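Local structure of early transcribed membrane protein 13 (Plasmodium falciparum, 2VWA) at residues A[2-7]-A[58-63]; A[17-22]-A[70-75]; A[52-57]-A[79-84]. The protein is of unknown molecular function but is a sporozoite protein essential for liver-stage development, whose soluble domain, described here, binds phosphatidylethanolamine. One frame throughout, in Å; residues are numbered along the deposited sequence.

Interaction 1: A[2-7]-A[58-63]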
# COMPACT_ATOMS: atom_id res chain seq x y z
N ASN A 2 -5.20 12.21 -9.07
CA ASN A 2 -4.20 11.66 -8.12
C ASN A 2 -4.82 10.82 -6.98
O ASN A 2 -4.30 10.76 -5.86
CB ASN A 2 -3.31 12.78 -7.57
CG ASN A 2 -2.01 12.27 -6.97
OD1 ASN A 2 -1.51 12.82 -5.98
ND2 ASN A 2 -1.44 11.22 -7.56
N LYS A 3 -5.93 10.15 -7.30
CA LYS A 3 -6.58 9.21 -6.39
C LYS A 3 -6.38 7.78 -6.89
O LYS A 3 -5.93 7.58 -8.02
CB LYS A 3 -8.08 9.52 -6.29
CG LYS A 3 -8.79 9.46 -7.64
CD LYS A 3 -10.30 9.38 -7.47
CE LYS A 3 -10.98 9.28 -8.83
NZ LYS A 3 -12.44 9.09 -8.67
N ILE A 4 -6.74 6.80 -6.08
CA ILE A 4 -6.56 5.40 -6.47
C ILE A 4 -7.90 4.70 -6.70
O ILE A 4 -8.86 4.95 -5.97
CB ILE A 4 -5.65 4.64 -5.46
CG1 ILE A 4 -4.18 4.94 -5.79
CG2 ILE A 4 -5.95 3.14 -5.47
CD1 ILE A 4 -3.18 4.32 -4.86
N ASN A 5 -7.97 3.85 -7.71
CA ASN A 5 -9.19 3.11 -7.98
C ASN A 5 -9.10 1.63 -7.57
O ASN A 5 -8.38 0.85 -8.20
CB ASN A 5 -9.60 3.26 -9.45
CG ASN A 5 -10.72 2.31 -9.83
OD1 ASN A 5 -11.85 2.47 -9.40
ND2 ASN A 5 -10.39 1.30 -10.62
N LEU A 6 -9.85 1.25 -6.54
CA LEU A 6 -9.73 -0.11 -6.03
C LEU A 6 -10.53 -1.10 -6.86
O LEU A 6 -10.50 -2.31 -6.60
CB LEU A 6 -10.08 -0.16 -4.55
CG LEU A 6 -9.20 0.76 -3.72
CD1 LEU A 6 -9.88 1.11 -2.42
CD2 LEU A 6 -7.81 0.15 -3.48
N ASN A 7 -11.20 -0.57 -7.88
CA ASN A 7 -11.98 -1.38 -8.82
C ASN A 7 -11.20 -1.97 -10.00
O ASN A 7 -11.66 -2.92 -10.62
CB ASN A 7 -13.20 -0.60 -9.31
CG ASN A 7 -14.25 -0.44 -8.22
OD1 ASN A 7 -14.50 -1.36 -7.44
ND2 ASN A 7 -14.88 0.73 -8.17
N GLN A 58 -1.91 -4.61 -2.52
CA GLN A 58 -1.48 -4.73 -3.90
C GLN A 58 -2.13 -3.68 -4.80
O GLN A 58 -1.45 -2.98 -5.53
CB GLN A 58 -1.79 -6.11 -4.45
CG GLN A 58 -0.71 -7.13 -4.20
CD GLN A 58 -0.56 -8.11 -5.36
OE1 GLN A 58 -1.40 -8.99 -5.55
NE2 GLN A 58 0.52 -7.96 -6.14
N LYS A 59 -3.46 -3.57 -4.72
CA LYS A 59 -4.19 -2.61 -5.55
C LYS A 59 -3.66 -1.22 -5.31
O LYS A 59 -3.57 -0.42 -6.24
CB LYS A 59 -5.69 -2.65 -5.30
CG LYS A 59 -6.39 -3.88 -5.83
CD LYS A 59 -7.87 -3.68 -5.64
CE LYS A 59 -8.65 -4.97 -5.75
NZ LYS A 59 -8.88 -5.31 -7.17
N PHE A 60 -3.27 -0.97 -4.07
CA PHE A 60 -2.68 0.32 -3.67
C PHE A 60 -1.29 0.58 -4.24
O PHE A 60 -0.99 1.68 -4.68
CB PHE A 60 -2.65 0.46 -2.15
CG PHE A 60 -3.28 1.71 -1.69
CD1 PHE A 60 -2.56 2.89 -1.66
CD2 PHE A 60 -4.63 1.72 -1.34
CE1 PHE A 60 -3.18 4.08 -1.26
CE2 PHE A 60 -5.24 2.91 -0.95
CZ PHE A 60 -4.52 4.08 -0.92
N VAL A 61 -0.44 -0.44 -4.21
CA VAL A 61 0.91 -0.32 -4.72
C VAL A 61 0.88 -0.18 -6.25
O VAL A 61 1.67 0.56 -6.83
CB VAL A 61 1.82 -1.52 -4.24
CG1 VAL A 61 3.16 -1.52 -4.97
CG2 VAL A 61 2.05 -1.47 -2.72
N GLN A 62 -0.06 -0.88 -6.89
CA GLN A 62 -0.20 -0.81 -8.33
C GLN A 62 -0.73 0.53 -8.82
O GLN A 62 -0.24 1.05 -9.82
CB GLN A 62 -1.00 -2.00 -8.88
CG GLN A 62 -0.13 -3.26 -8.88
CD GLN A 62 -0.73 -4.47 -9.59
OE1 GLN A 62 -0.12 -5.55 -9.57
NE2 GLN A 62 -1.91 -4.31 -10.21
N GLY A 63 -1.70 1.09 -8.09
CA GLY A 63 -2.33 2.35 -8.45
C GLY A 63 -1.31 3.45 -8.29
O GLY A 63 -1.15 4.33 -9.15
O HOH W 1 -5.48 0.03 -8.38

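Interaction 2: A[17-22]-A[70-75]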
# COMPACT_ATOMS: atom_id res chain seq x y z
N VAL A 17 13.41 -4.85 -13.79
CA VAL A 17 14.49 -3.88 -13.62
C VAL A 17 14.23 -2.96 -12.41
O VAL A 17 13.39 -2.06 -12.49
CB VAL A 17 14.66 -3.01 -14.89
CG1 VAL A 17 15.84 -2.05 -14.74
CG2 VAL A 17 14.88 -3.92 -16.11
N ASP A 18 14.93 -3.19 -11.31
CA ASP A 18 14.74 -2.44 -10.07
C ASP A 18 14.96 -0.93 -10.24
O ASP A 18 15.86 -0.50 -11.00
CB ASP A 18 15.73 -2.90 -8.99
CG ASP A 18 15.50 -4.33 -8.51
OD1 ASP A 18 14.43 -4.91 -8.76
OD2 ASP A 18 16.43 -4.88 -7.86
N VAL A 19 14.15 -0.12 -9.53
CA VAL A 19 14.52 1.29 -9.32
C VAL A 19 15.56 1.32 -8.19
O VAL A 19 15.74 0.33 -7.49
CB VAL A 19 13.30 2.18 -8.93
CG1 VAL A 19 12.21 2.14 -10.00
CG2 VAL A 19 12.76 1.81 -7.48
N SER A 20 16.26 2.44 -8.02
CA SER A 20 17.25 2.55 -6.96
C SER A 20 16.65 2.45 -5.55
O SER A 20 15.47 2.73 -5.34
CB SER A 20 18.00 3.88 -7.06
OG SER A 20 17.11 4.95 -6.80
N ILE A 21 17.48 2.09 -4.58
CA ILE A 21 17.04 2.06 -3.19
C ILE A 21 16.43 3.40 -2.70
O ILE A 21 15.38 3.40 -2.05
CB ILE A 21 18.17 1.54 -2.26
CG1 ILE A 21 18.46 0.05 -2.57
CG2 ILE A 21 17.79 1.72 -0.78
CD1 ILE A 21 19.56 -0.65 -1.65
N LYS A 22 17.08 4.53 -3.02
CA LYS A 22 16.52 5.84 -2.69
C LYS A 22 15.07 6.07 -3.21
O LYS A 22 14.18 6.48 -2.46
CB LYS A 22 17.47 6.97 -3.14
CG LYS A 22 18.68 7.11 -2.23
CD LYS A 22 19.58 8.27 -2.65
CE LYS A 22 20.72 8.50 -1.62
NZ LYS A 22 21.74 7.37 -1.71
N ILE A 70 5.99 5.63 -11.78
CA ILE A 70 7.22 4.93 -11.43
C ILE A 70 6.94 3.45 -11.56
O ILE A 70 5.87 2.97 -11.18
CB ILE A 70 7.71 5.28 -10.01
CG1 ILE A 70 9.13 4.75 -9.79
CG2 ILE A 70 6.74 4.75 -8.97
CD1 ILE A 70 9.61 4.83 -8.35
N SER A 71 7.89 2.71 -12.12
CA SER A 71 7.67 1.30 -12.28
C SER A 71 8.66 0.49 -11.45
O SER A 71 9.82 0.30 -11.85
CB SER A 71 7.71 0.91 -13.76
OG SER A 71 7.69 -0.51 -13.88
N LEU A 72 8.18 0.02 -10.30
CA LEU A 72 8.92 -0.90 -9.45
C LEU A 72 9.09 -2.19 -10.20
O LEU A 72 8.32 -2.48 -11.11
CB LEU A 72 8.12 -1.18 -8.17
CG LEU A 72 8.47 -0.36 -6.91
CD1 LEU A 72 8.91 1.04 -7.20
CD2 LEU A 72 7.34 -0.37 -5.85
N SER A 73 10.12 -2.95 -9.84
CA SER A 73 10.19 -4.33 -10.30
C SER A 73 9.23 -5.24 -9.53
O SER A 73 8.76 -4.88 -8.44
CB SER A 73 11.61 -4.84 -10.20
OG SER A 73 11.98 -4.96 -8.85
N LYS A 74 8.93 -6.42 -10.10
CA LYS A 74 8.02 -7.38 -9.48
C LYS A 74 8.48 -7.63 -8.06
O LYS A 74 7.68 -7.56 -7.11
CB LYS A 74 7.96 -8.71 -10.24
CG LYS A 74 6.72 -9.57 -9.90
CD LYS A 74 6.94 -11.07 -10.14
CE LYS A 74 6.47 -11.55 -11.54
NZ LYS A 74 7.34 -11.11 -12.70
N TYR A 75 9.78 -7.88 -7.91
CA TYR A 75 10.34 -8.13 -6.59
C TYR A 75 10.17 -6.92 -5.66
O TYR A 75 9.93 -7.09 -4.45
CB TYR A 75 11.81 -8.62 -6.69
CG TYR A 75 12.66 -8.38 -5.46
CD1 TYR A 75 12.85 -9.37 -4.47
CD2 TYR A 75 13.32 -7.17 -5.29
CE1 TYR A 75 13.67 -9.11 -3.35
CE2 TYR A 75 14.11 -6.91 -4.19
CZ TYR A 75 14.27 -7.86 -3.24
OH TYR A 75 15.08 -7.51 -2.18

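Interaction 3: A[52-57]-A[79-84]. With PTY (phosphatidylethanolamine), chain G.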
# COMPACT_ATOMS: atom_id res chain seq x y z
N ASN A 52 -5.11 -6.84 7.12
CA ASN A 52 -4.25 -7.88 6.60
C ASN A 52 -4.72 -8.29 5.20
O ASN A 52 -4.41 -9.37 4.74
CB ASN A 52 -4.20 -9.07 7.55
CG ASN A 52 -3.44 -8.75 8.84
OD1 ASN A 52 -2.30 -8.28 8.81
ND2 ASN A 52 -4.08 -8.98 9.98
N ASN A 53 -5.46 -7.43 4.54
CA ASN A 53 -5.95 -7.77 3.23
C ASN A 53 -4.92 -7.49 2.13
O ASN A 53 -4.70 -6.34 1.76
CB ASN A 53 -7.27 -7.08 2.93
CG ASN A 53 -7.86 -7.55 1.66
OD1 ASN A 53 -7.26 -7.41 0.61
ND2 ASN A 53 -9.03 -8.15 1.73
N MSE A 54 -4.31 -8.56 1.62
CA MSE A 54 -3.22 -8.51 0.65
C MSE A 54 -3.60 -7.84 -0.67
O MSE A 54 -2.89 -6.97 -1.17
CB MSE A 54 -2.71 -9.92 0.37
CG MSE A 54 -2.18 -10.58 1.61
SE MSE A 54 -0.47 -9.76 2.16
CE MSE A 54 0.67 -11.35 1.89
N GLU A 55 -4.75 -8.24 -1.22
CA GLU A 55 -5.27 -7.69 -2.45
C GLU A 55 -5.46 -6.16 -2.34
O GLU A 55 -5.17 -5.41 -3.29
CB GLU A 55 -6.55 -8.42 -2.79
CG GLU A 55 -7.28 -7.93 -4.01
CD GLU A 55 -8.62 -8.67 -4.21
OE1 GLU A 55 -8.60 -9.73 -4.89
OE2 GLU A 55 -9.66 -8.18 -3.67
N TYR A 56 -5.93 -5.71 -1.18
CA TYR A 56 -6.04 -4.31 -0.85
C TYR A 56 -4.70 -3.56 -0.90
O TYR A 56 -4.61 -2.46 -1.45
CB TYR A 56 -6.67 -4.20 0.52
CG TYR A 56 -6.71 -2.83 1.12
CD1 TYR A 56 -7.25 -1.74 0.42
CD2 TYR A 56 -6.22 -2.62 2.41
CE1 TYR A 56 -7.29 -0.48 0.98
CE2 TYR A 56 -6.26 -1.36 2.99
CZ TYR A 56 -6.80 -0.30 2.28
OH TYR A 56 -6.83 0.93 2.86
N MSE A 57 -3.65 -4.15 -0.35
CA MSE A 57 -2.37 -3.47 -0.43
C MSE A 57 -1.76 -3.49 -1.81
O MSE A 57 -1.18 -2.50 -2.23
CB MSE A 57 -1.40 -3.94 0.63
CG MSE A 57 -1.93 -5.04 1.45
SE MSE A 57 -1.48 -4.62 3.29
CE MSE A 57 -3.09 -5.27 4.19
N LYS A 79 7.85 -6.63 -2.17
CA LYS A 79 8.46 -6.14 -0.96
C LYS A 79 7.69 -4.87 -0.44
O LYS A 79 7.50 -4.68 0.77
CB LYS A 79 9.95 -5.90 -1.22
CG LYS A 79 10.76 -5.51 -0.01
CD LYS A 79 12.27 -5.70 -0.24
CE LYS A 79 13.07 -4.61 0.53
NZ LYS A 79 14.12 -3.92 -0.35
N ALA A 80 7.16 -4.05 -1.34
CA ALA A 80 6.45 -2.85 -0.93
C ALA A 80 5.10 -3.18 -0.25
O ALA A 80 4.71 -2.52 0.71
CB ALA A 80 6.27 -1.90 -2.11
N VAL A 81 4.42 -4.20 -0.78
CA VAL A 81 3.18 -4.77 -0.23
C VAL A 81 3.40 -5.29 1.17
O VAL A 81 2.68 -4.94 2.09
CB VAL A 81 2.67 -5.93 -1.11
CG1 VAL A 81 1.55 -6.75 -0.38
CG2 VAL A 81 2.19 -5.41 -2.47
N MSE A 82 4.42 -6.12 1.34
CA MSE A 82 4.80 -6.58 2.68
C MSE A 82 5.02 -5.40 3.65
O MSE A 82 4.61 -5.45 4.81
CB MSE A 82 6.03 -7.49 2.62
CG MSE A 82 5.75 -8.87 2.02
SE MSE A 82 4.15 -9.72 2.85
CE MSE A 82 4.80 -9.79 4.73
N ASP A 83 5.64 -4.33 3.15
CA ASP A 83 5.93 -3.17 3.96
C ASP A 83 4.65 -2.46 4.37
O ASP A 83 4.46 -2.13 5.52
CB ASP A 83 6.88 -2.24 3.21
CG ASP A 83 7.38 -1.10 4.08
OD1 ASP A 83 6.57 -0.23 4.49
OD2 ASP A 83 8.61 -1.05 4.34
N LEU A 84 3.76 -2.25 3.42
CA LEU A 84 2.44 -1.68 3.72
C LEU A 84 1.65 -2.49 4.73
O LEU A 84 0.98 -1.92 5.58
CB LEU A 84 1.63 -1.47 2.43
CG LEU A 84 1.71 -0.06 1.85
CD1 LEU A 84 3.09 0.55 1.94
CD2 LEU A 84 1.22 -0.07 0.43
C1 PTY G . 0.75 9.75 12.91
C2 PTY G . -5.09 10.72 14.80
C3 PTY G . -5.19 9.94 13.50
O4 PTY G . 2.05 9.32 12.52
C5 PTY G . -1.42 8.93 13.81
C6 PTY G . -0.18 8.55 13.00
O7 PTY G . 0.51 7.45 13.63
C8 PTY G . 0.24 6.14 13.03
O10 PTY G . -0.91 5.82 12.77
C11 PTY G . 1.37 5.17 12.76
C12 PTY G . 2.13 4.88 14.05
C13 PTY G . 2.96 3.60 13.99
C14 PTY G . 4.24 3.77 13.18
C15 PTY G . 5.47 3.93 14.08
C16 PTY G . 6.64 4.54 13.31
C17 PTY G . 7.45 3.44 12.62
C18 PTY G . 8.60 4.00 11.79
C19 PTY G . 9.64 2.91 11.51
C20 PTY G . 9.63 2.52 10.03
C21 PTY G . 9.08 1.12 9.81
C22 PTY G . 10.14 0.04 10.05
C23 PTY G . 10.62 -0.61 8.75
C24 PTY G . 9.94 -1.96 8.51
C25 PTY G . 9.98 -2.28 7.02
C26 PTY G . 9.06 -3.43 6.63
C27 PTY G . 9.44 -3.89 5.23
C28 PTY G . 9.10 -5.35 4.95
C29 PTY G . 9.23 -5.62 3.47
C30 PTY G . 3.21 9.55 13.37
C31 PTY G . 3.43 8.71 14.62
O30 PTY G . 4.00 10.42 13.06
C32 PTY G . 4.62 7.76 14.44
C33 PTY G . 5.11 7.26 15.79
C34 PTY G . 6.63 7.34 15.91
C35 PTY G . 7.14 6.48 17.06
C36 PTY G . 8.15 7.24 17.91
C37 PTY G . 9.56 6.69 17.72
C38 PTY G . 10.61 7.79 17.87
C39 PTY G . 11.30 8.10 16.54
C40 PTY G . 12.79 7.78 16.60
C41 PTY G . 13.37 7.56 15.21
C42 PTY G . 13.84 6.11 15.02
C43 PTY G . 15.00 6.03 14.02
C44 PTY G . 14.77 4.94 13.00
P1 PTY G . -2.92 10.38 12.14
O11 PTY G . -4.49 10.63 12.45
O12 PTY G . -2.78 10.11 10.66
O13 PTY G . -2.14 11.53 12.74
O14 PTY G . -2.56 9.03 12.94
N1 PTY G . -6.39 11.27 15.14

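Interaction 1: A[2-7]-A[58-63]
I4 reaches from the N-terminal loop onto the side of helix 54-67, where it meets F60, G63 and, more distantly, the carbonyl of K59. Its CB points at the helix and, being branched, sends two arms forward. The shorter arm, CG2, is 4.4 Å from K59 O. The longer arm starts with CG1, which lies 4.1 Å from G63 CA; glycine suits this place because the isoleucine can settle against bare helix backbone. With chi2 at 177° the arm is extended, and its tip CD1 ends over one face of the F60 ring, 3.9 Å from the ring centroid and displaced toward the rim on the side of CD1 and CE1. I4 CD1 is also 3.4 Å from F60 O, so the methyl lies against ring and backbone of the same residue. The two side chains cross at about a right angle in this CH-pi contact. In the all-helical soluble domain of this UIS3 protein, segment 2-7 is thus an N-terminal arm without regular secondary structure that lies against helix 54-67, held mainly by hydrophobic side chains. L6 adds its CD2 methyl 4.1 Å from F60 CD2, approaching the ring obliquely, and L6 also touches H38 of helix 21-41. The same methyl meets CB of K59, whose aliphatic chain then runs beside the L6 carbonyl. A bend at chi4 (-81°) turns the end of that lysine, and NZ finds its hydrogen-bond acceptor in K8 O. A water donates to both backbones, at 3.0 Å to N5 O and 2.9 Å to K59 O.

Interaction 2: A[17-22]-A[70-75]
V17 enters the contact through its backbone, its carbonyl carbon lying 3.9 Å from S73 CB while its side chain points away. D18 also sets out away from the other segment. Its chi1 of -66° sets CG beside the backbone N, and from there OD1 accepts a hydrogen bond from S73 OG. The modelled separation of D18 OD1 and S73 OG, 2.5 Å, is very short, so its exact length is doubtful. S73 is the N-cap of helix 74-99: its hydroxyl also caps a backbone N in the first turn, while Q76 OE1 accepts from S73 N, two bonds consistent with a capping box. A carboxylate at this helix start would probably be stabilised by the helix dipole. V19 points straight at the partner, and its two methyls divide the work. CG1 packs across I70 at about a right angle, 4.0 Å from I70 CG1, and also touches the carbonyl of S71; CG2 lies obliquely against L72, 3.9 Å from L72 CD1. A compact branched residue fits here, serving both neighbours at once. Next, S20 caps helix 21-41 with a weak bond to R23 N. The contact thus joins the starts of helices 21-41 and 74-99: I70 and L72 continue onto F27 of helix 21-41, and V19 O receives the side-chain amide of Q76 from helix 74-99.

Interaction 3: A[52-57]-A[79-84]
M54 and M82 meet obliquely at the exposed margin of this contact, each bent so that its flexible end turns toward the other helix. Both, like M57, are selenomethionines, and the CE methyl of M54 comes within 4.0 Å of SE of M82. M82 sets out away from helix 54-67, and the bend at chi2 (-49°) brings SE round to M54; long, unbranched and flexible side chains, as methionine has, can meet at such a margin. Deeper in, M57 aims its CB directly at helix 74-99, between two partners. On one of them, V81, CG1 is anti to the backbone N (chi1 167°), which sets that methyl 4.2 Å from M57 CB. The other, L84, faces it with CB 4.3 Å from M57 CB. The end of M57 then veers off, M57 SE passing 4.1 Å from L84 C. No hydrogen bond crosses between the segments, as befits a buried apolar interface. At the start of helix 54-67, N53 is the N-cap, and its OD1 accepts from Y56 N at 2.8 Å, nearly straight at 161°; the short amide of asparagine is well suited to this role. V81 and L84 pack on helix 54-67, K79 and D83 meet an acyl chain of the bound phosphatidylethanolamine, and M82 does both, with SE on M54 and CB 3.8 Å from lipid C29. D83 is held by a salt bridge to R32, another pocket residue. This is helix-helix packing behind a lipid-binding site, one helix serving both the core and the pocket.

Overall arrangement
Interaction 3 is the buried contact, joining helices 54-67 and 74-99 mainly by apolar side chains, with no hydrogen bond between the segments; interaction 1 is a surface contact that lays the N-terminal arm on helix 54-67, and interaction 2 is partly buried where helices 21-41 and 74-99 start. Interactions 1 and 3 share helix 54-67 and touch directly, V61 packing on L84 and Q58 on V81. Interactions 2 and 3 share helix 74-99, with L72 reaching A80. Chemistry follows place: the arm combines a CH-pi contact with a bridging water, the helix starts mix a serine-carboxylate bond with methyl packing, and interaction 3 alone includes residues of the lipid pocket.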